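Local coordinates for protein mitochondrial enolase superfamily member 1 (Homo sapiens, PDB 4A35) that dehydrates L-fuconate to 2-keto-3-deoxy-L-fuconate in L-fucose catabolism, using a magnesium ion to stabilise the enediolate intermediate, at residues A[209-212]-A[213-216]; A[308-311]-A[312-315]; A[314-317]-A[318-321]. All coordinates share one frame; numbering follows the deposited sequence.

Interaction 1: A[209-212]-A[213-216]; sequences CAQA and LKDG
Asp215 reaches back one helical turn to Gln211, and its side chain can be followed outward from the backbone. CB lies over the last turn, 3.5 Å from Gln211 O and almost as near to Ala212 O. With CG anti to its own carbonyl carbon (chi1 -65°), the carboxylate folds back beside the backbone N, and CG comes to 3.2 Å from Gln211 O. At the tip, OD1 takes a hydrogen bond from Gln211 NE2 at 2.7 Å, short but bent. The amide nitrogen comes to the syn side of OD1, 29° out of the carboxylate plane, yet OD1 sits almost in the plane of the amide. OD2 lies 3.8 Å from Gln211 CG. The glutamine manages this although its CB points away, because its chain bends at chi2 (66°) and carries NE2 on toward the next turn, where Asp215 sits. NE2 also passes 3.9 Å from Lys214 CD.

The pair marks the C-terminal end of helix 202-214, which leads through a short loop to strand 219-223 of the enolase-type barrel domain. Gly216 has positive phi and closes the helix with a Schellman motif, its N bonded to Leu213 O. A side chain at these backbone angles would jam against the carbonyl O of Asp215.

Around the helix from this polar edge, Leu213 sets CG 3.4 Å from Cys209 O and packs on Phe220 of strand 219-223 and on Ile242 of helix 228-242. Cys209 packs on Ile238 and Met241 of that same helix. A carboxylate near a helix C-terminus, facing the acceptor Gln211 O, is likely to be disfavoured electrostatically, and the amide N-H of Gln211 probably offsets part of that cost.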
loop_
_atom_site.group_PDB
_atom_site.type_symbol
_atom_site.label_atom_id
_atom_site.label_comp_id
_atom_site.label_asym_id
_atom_site.label_seq_id
_atom_site.Cartn_x
_atom_site.Cartn_y
_atom_site.Cartn_z
ATOM N N CYS A 209 13.477 31.837 11.090
ATOM C CA CYS A 209 13.942 32.359 9.788
ATOM C C CYS A 209 15.272 33.098 9.940
ATOM O O CYS A 209 16.225 32.800 9.221
ATOM C CB CYS A 209 12.889 33.262 9.165
ATOM S SG CYS A 209 11.461 32.367 8.518
ATOM N N ALA A 210 15.331 34.068 10.888
ATOM C CA ALA A 210 16.534 34.848 11.143
ATOM C C ALA A 210 17.705 33.939 11.493
ATOM O O ALA A 210 18.807 34.138 10.966
ATOM C CB ALA A 210 16.280 35.854 12.271
ATOM N N GLN A 211 17.472 32.923 12.340
ATOM C CA GLN A 211 18.550 32.001 12.736
ATOM C C GLN A 211 19.040 31.181 11.512
ATOM O O GLN A 211 20.250 31.110 11.253
ATOM C CB GLN A 211 18.102 31.086 13.888
ATOM C CG GLN A 211 19.202 30.165 14.410
ATOM C CD GLN A 211 20.331 30.922 15.086
ATOM O OE1 GLN A 211 20.129 31.658 16.062
ATOM N NE2 GLN A 211 21.552 30.754 14.580
ATOM N N ALA A 212 18.103 30.633 10.714
ATOM C CA ALA A 212 18.456 29.878 9.501
ATOM C C ALA A 212 19.255 30.771 8.531
ATOM O O ALA A 212 20.309 30.359 8.045
ATOM C CB ALA A 212 17.186 29.361 8.826
ATOM N N LEU A 213 18.777 32.022 8.293
ATOM C CA LEU A 213 19.494 32.939 7.382
ATOM C C LEU A 213 20.937 33.215 7.887
ATOM O O LEU A 213 21.900 33.158 7.105
ATOM C CB LEU A 213 18.720 34.248 7.219
ATOM C CG LEU A 213 17.430 34.156 6.398
ATOM C CD1 LEU A 213 16.561 35.382 6.627
ATOM C CD2 LEU A 213 17.714 33.880 4.885
ATOM N N LYS A 214 21.069 33.461 9.208
ATOM C CA LYS A 214 22.362 33.701 9.881
ATOM C C LYS A 214 23.292 32.464 9.705
ATOM O O LYS A 214 24.472 32.637 9.355
ATOM C CB LYS A 214 22.093 34.020 11.367
ATOM C CG LYS A 214 23.315 34.253 12.237
ATOM C CD LYS A 214 22.901 34.310 13.714
ATOM C CE LYS A 214 24.093 34.519 14.631
ATOM N NZ LYS A 214 23.763 34.235 16.056
ATOM N N ASP A 215 22.738 31.231 9.869
ATOM C CA ASP A 215 23.464 29.960 9.736
ATOM C C ASP A 215 23.854 29.607 8.290
ATOM O O ASP A 215 24.515 28.577 8.092
ATOM C CB ASP A 215 22.657 28.789 10.348
ATOM C CG ASP A 215 22.440 28.863 11.863
ATOM O OD1 ASP A 215 23.011 29.761 12.502
ATOM O OD2 ASP A 215 21.640 28.065 12.388
ATOM N N GLY A 216 23.429 30.420 7.306
ATOM C CA GLY A 216 23.755 30.210 5.900
ATOM C C GLY A 216 22.697 29.549 5.027
ATOM O O GLY A 216 22.972 29.268 3.858
#

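Interaction 2: A[308-311]-A[312-315]; sequences CHNR and VIFK
Asn310 OD1 holds two backbone amides at once: Val312 N at 2.9 Å and, more weakly, Ile313 N at 3.4 Å. The first donor comes in from above the carbonyl plane, 39° off it, missing the lone pairs. With CG lodged between the backbone N and the carbonyl carbon (chi1 64°), the amide of Asn310 reaches over the start of the helix, where OD1 also rests 3.4 Å from Val312 CB. Its ND2 is tied to Glu108 O and to Asp283 of the second subunit, which fixes which way round the amide sits.

This is an N-cap. It opens helix 311-319 just after strand 301-304 and the magnesium ligand Glu306, in the helical layer round the barrel strands of the enolase fold. Asn310 O adds weak bonds to Ile313 N and Phe314 N, and Arg311 O takes Lys315 N at 2.8 Å.

The side chains before the cap fold onto the first turn. Ile313 CG1 lies over one face of the His309 imidazole, 3.6 Å from its centroid and offset toward the rim, a CH-pi contact; the same ring meets that of His309 of the second subunit, planes near 90°. In one of the two deposited conformers of Cys308, SG sits above the centre of the Phe314 ring, 3.4 Å from its centroid, a sulfur-aromatic contact that is less certain for the residue as a whole. The guanidinium of Arg311 meets Arg154 O, Glu108 and Glu338.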
loop_
_atom_site.group_PDB
_atom_site.type_symbol
_atom_site.label_atom_id
_atom_site.label_comp_id
_atom_site.label_asym_id
_atom_site.label_seq_id
_atom_site.Cartn_x
_atom_site.Cartn_y
_atom_site.Cartn_z
ATOM N N CYS A 308 5.194 7.673 -1.746
ATOM C CA CYS A 308 5.013 6.862 -2.929
ATOM C C CYS A 308 5.504 5.438 -2.612
ATOM O O CYS A 308 6.693 5.275 -2.310
ATOM C CB CYS A 308 5.794 7.472 -4.071
ATOM S SG CYS A 308 5.717 6.477 -5.539
ATOM N N HIS A 309 4.621 4.474 -2.549
ATOM C CA HIS A 309 4.957 3.152 -1.991
ATOM C C HIS A 309 5.947 2.230 -2.726
ATOM O O HIS A 309 6.580 1.392 -2.056
ATOM C CB HIS A 309 3.685 2.381 -1.546
ATOM C CG HIS A 309 2.687 2.116 -2.633
ATOM N ND1 HIS A 309 2.824 1.030 -3.471
ATOM C CD2 HIS A 309 1.591 2.818 -2.998
ATOM C CE1 HIS A 309 1.795 1.073 -4.301
ATOM N NE2 HIS A 309 1.045 2.141 -4.087
ATOM N N ASN A 310 6.087 2.324 -4.061
ATOM C CA ASN A 310 7.048 1.442 -4.736
ATOM C C ASN A 310 7.380 2.044 -6.095
ATOM O O ASN A 310 6.833 3.100 -6.471
ATOM C CB ASN A 310 6.563 -0.033 -4.807
ATOM C CG ASN A 310 5.312 -0.276 -5.634
ATOM O OD1 ASN A 310 5.048 0.444 -6.612
ATOM N ND2 ASN A 310 4.484 -1.233 -5.202
ATOM N N ARG A 311 8.247 1.354 -6.837
ATOM C CA ARG A 311 8.771 1.825 -8.127
ATOM C C ARG A 311 7.672 1.857 -9.221
ATOM O O ARG A 311 7.862 2.545 -10.225
ATOM C CB ARG A 311 9.921 0.911 -8.583
ATOM C CG ARG A 311 9.495 -0.560 -8.826
ATOM C CD ARG A 311 10.684 -1.501 -9.050
ATOM N NE ARG A 311 10.231 -2.874 -9.306
ATOM C CZ ARG A 311 9.737 -3.703 -8.381
ATOM N NH1 ARG A 311 9.703 -3.343 -7.103
ATOM N NH2 ARG A 311 9.256 -4.880 -8.732
ATOM N N VAL A 312 6.573 1.076 -9.052
ATOM C CA VAL A 312 5.485 1.037 -10.070
ATOM C C VAL A 312 4.775 2.386 -10.067
ATOM O O VAL A 312 4.413 2.886 -11.119
ATOM C CB VAL A 312 4.525 -0.186 -9.890
ATOM C CG1 VAL A 312 3.421 -0.263 -10.974
ATOM C CG2 VAL A 312 5.344 -1.481 -9.912
ATOM N N ILE A 313 4.577 2.984 -8.881
ATOM C CA ILE A 313 3.952 4.299 -8.765
ATOM C C ILE A 313 4.906 5.313 -9.382
ATOM O O ILE A 313 4.443 6.139 -10.152
ATOM C CB ILE A 313 3.577 4.663 -7.283
ATOM C CG1 ILE A 313 2.592 3.570 -6.641
ATOM C CG2 ILE A 313 2.905 6.080 -7.249
ATOM C CD1 ILE A 313 1.155 3.513 -7.390
ATOM N N PHE A 314 6.202 5.293 -9.011
ATOM C CA PHE A 314 7.142 6.256 -9.620
ATOM C C PHE A 314 7.197 6.113 -11.158
ATOM O O PHE A 314 7.277 7.107 -11.878
ATOM C CB PHE A 314 8.531 6.106 -9.033
ATOM C CG PHE A 314 8.659 6.852 -7.709
ATOM C CD1 PHE A 314 8.505 8.247 -7.650
ATOM C CD2 PHE A 314 8.960 6.172 -6.544
ATOM C CE1 PHE A 314 8.669 8.937 -6.431
ATOM C CE2 PHE A 314 9.151 6.862 -5.333
ATOM C CZ PHE A 314 8.997 8.237 -5.286
ATOM N N LYS A 315 7.184 4.892 -11.653
ATOM C CA LYS A 315 7.210 4.680 -13.099
ATOM C C LYS A 315 6.059 5.411 -13.776
ATOM O O LYS A 315 6.273 6.132 -14.741
ATOM C CB LYS A 315 7.176 3.177 -13.453
ATOM C CG LYS A 315 6.981 2.934 -14.975
ATOM C CD LYS A 315 6.811 1.465 -15.270
ATOM C CE LYS A 315 5.391 0.928 -14.967
ATOM N NZ LYS A 315 5.122 -0.333 -15.747
#

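Interaction 3: A[314-317]-A[318-321]; sequences FKQL and LQAK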
loop_
_atom_site.group_PDB
_atom_site.type_symbol
_atom_site.label_atom_id
_atom_site.label_comp_id
_atom_site.label_asym_id
_atom_site.label_seq_id
_atom_site.Cartn_x
_atom_site.Cartn_y
_atom_site.Cartn_z
ATOM N N PHE A 314 6.202 5.293 -9.011
ATOM C CA PHE A 314 7.142 6.256 -9.620
ATOM C C PHE A 314 7.197 6.113 -11.158
ATOM O O PHE A 314 7.277 7.107 -11.878
ATOM C CB PHE A 314 8.531 6.106 -9.033
ATOM C CG PHE A 314 8.659 6.852 -7.709
ATOM C CD1 PHE A 314 8.505 8.247 -7.650
ATOM C CD2 PHE A 314 8.960 6.172 -6.544
ATOM C CE1 PHE A 314 8.669 8.937 -6.431
ATOM C CE2 PHE A 314 9.151 6.862 -5.333
ATOM C CZ PHE A 314 8.997 8.237 -5.286
ATOM N N LYS A 315 7.184 4.892 -11.653
ATOM C CA LYS A 315 7.210 4.680 -13.099
ATOM C C LYS A 315 6.059 5.411 -13.776
ATOM O O LYS A 315 6.273 6.132 -14.741
ATOM C CB LYS A 315 7.176 3.177 -13.453
ATOM C CG LYS A 315 6.981 2.934 -14.975
ATOM C CD LYS A 315 6.811 1.465 -15.270
ATOM C CE LYS A 315 5.391 0.928 -14.967
ATOM N NZ LYS A 315 5.122 -0.333 -15.747
ATOM N N GLN A 316 4.864 5.284 -13.232
ATOM C CA GLN A 316 3.669 5.921 -13.837
ATOM C C GLN A 316 3.705 7.421 -13.672
ATOM O O GLN A 316 3.299 8.121 -14.597
ATOM C CB GLN A 316 2.383 5.338 -13.249
ATOM C CG GLN A 316 2.232 3.820 -13.648
ATOM C CD GLN A 316 1.085 3.291 -12.818
ATOM O OE1 GLN A 316 -0.048 3.335 -13.271
ATOM N NE2 GLN A 316 1.367 2.893 -11.561
ATOM N N LEU A 317 4.243 7.929 -12.528
ATOM C CA LEU A 317 4.410 9.395 -12.359
ATOM C C LEU A 317 5.308 9.977 -13.472
ATOM O O LEU A 317 5.023 11.046 -14.016
ATOM C CB LEU A 317 5.047 9.723 -10.976
ATOM C CG LEU A 317 4.100 9.486 -9.768
ATOM C CD1 LEU A 317 4.922 9.518 -8.439
ATOM C CD2 LEU A 317 2.920 10.547 -9.757
ATOM N N LEU A 318 6.359 9.232 -13.840
ATOM C CA LEU A 318 7.292 9.634 -14.909
ATOM C C LEU A 318 6.573 9.469 -16.279
ATOM O O LEU A 318 6.661 10.349 -17.119
ATOM C CB LEU A 318 8.574 8.802 -14.830
ATOM C CG LEU A 318 9.475 9.144 -13.590
ATOM C CD1 LEU A 318 10.535 8.088 -13.383
ATOM C CD2 LEU A 318 10.093 10.548 -13.744
ATOM N N GLN A 319 5.894 8.332 -16.490
ATOM C CA GLN A 319 5.155 8.055 -17.754
ATOM C C GLN A 319 4.106 9.139 -18.075
ATOM O O GLN A 319 4.035 9.595 -19.219
ATOM C CB GLN A 319 4.477 6.705 -17.713
ATOM C CG GLN A 319 5.464 5.573 -17.899
ATOM C CD GLN A 319 4.800 4.231 -17.717
ATOM O OE1 GLN A 319 4.045 4.013 -16.771
ATOM N NE2 GLN A 319 5.008 3.333 -18.677
ATOM N N ALA A 320 3.334 9.559 -17.040
ATOM C CA ALA A 320 2.286 10.541 -17.173
ATOM C C ALA A 320 2.816 11.979 -17.127
ATOM O O ALA A 320 1.987 12.895 -17.188
ATOM C CB ALA A 320 1.214 10.337 -16.105
ATOM N N LYS A 321 4.154 12.191 -16.926
ATOM C CA LYS A 321 4.760 13.534 -16.785
ATOM C C LYS A 321 4.025 14.312 -15.664
ATOM O O LYS A 321 3.646 15.474 -15.809
ATOM C CB LYS A 321 4.766 14.308 -18.135
ATOM C CG LYS A 321 5.442 13.549 -19.240
ATOM C CD LYS A 321 5.610 14.455 -20.451
ATOM C CE LYS A 321 6.492 13.778 -21.449
ATOM N NZ LYS A 321 6.661 14.625 -22.654
HETATM O O HOH W 1 2.665 1.527 -17.034
#
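Two first torsions bring Lys315 and Gln319 together on one side of the helix: Lys315 CG stands opposite the backbone N (chi1 171°), while Gln319 CG lies opposite its own carbonyl carbon (chi1 -75°), which leans the side chain back over the preceding turn. From there the glutamine runs extended, passing CG 3.3 Å from Lys315 O and setting its amide against the lysine's aliphatic chain. Gln319 OE1 comes to 3.6 Å from Lys315 CG and 3.5 Å from Gln316 CA, lying between the two residues. The amides of Gln316 and Gln319 do not stack; their planes stand 76° apart.

One water finishes the link. It donates to Gln319 OE1 at 2.9 Å and accepts a weak bond from Lys315 NZ at 3.3 Å. The lysine bends at chi3, and its stronger partners lie elsewhere: Asp158 and Tyr155 O in the same chain, and Asp284 of the second subunit. Gln316 NE2 likewise binds Asp283 O of the second subunit.

Helix 311-319 is the crossover of the beta-alpha-beta unit between strands 301-304 and 325-326, and it ends here with a Schellman motif at Lys321, whose phi is positive. On its inner side Leu318 lies beside Phe314 O and packs on Leu326 and on Met345 of helix 335-348. A leucine in place of Gln319 would probably deprive the water of this acceptor and Lys315 of its indirect link to the last turn.

The charge of Lys315 is probably balanced mainly by Asp158 and by Asp284 of the second subunit, with the water-borne link to the neutral Gln319 amide a weak, dipolar addition.

In the fold
Interactions 2 and 3 are the start and the end of one helix, 311-319. They share Phe314 and Lys315, meet where Cys308 SG approaches Leu317 CD1, and both touch the second subunit. Both are buried; the first joins aromatic and sulfur packing to a capping amide, while the second mixes aliphatic chains, water and polar ends reaching the other subunit. Interaction 1 ends another helix of the same domain, 202-214, its centre about 36 Å from that of either other contact, untouched by the partner chain. It resembles interaction 3 in its Schellman close, but is only partly buried, and has a direct amide-carboxylate bond between exposed residues.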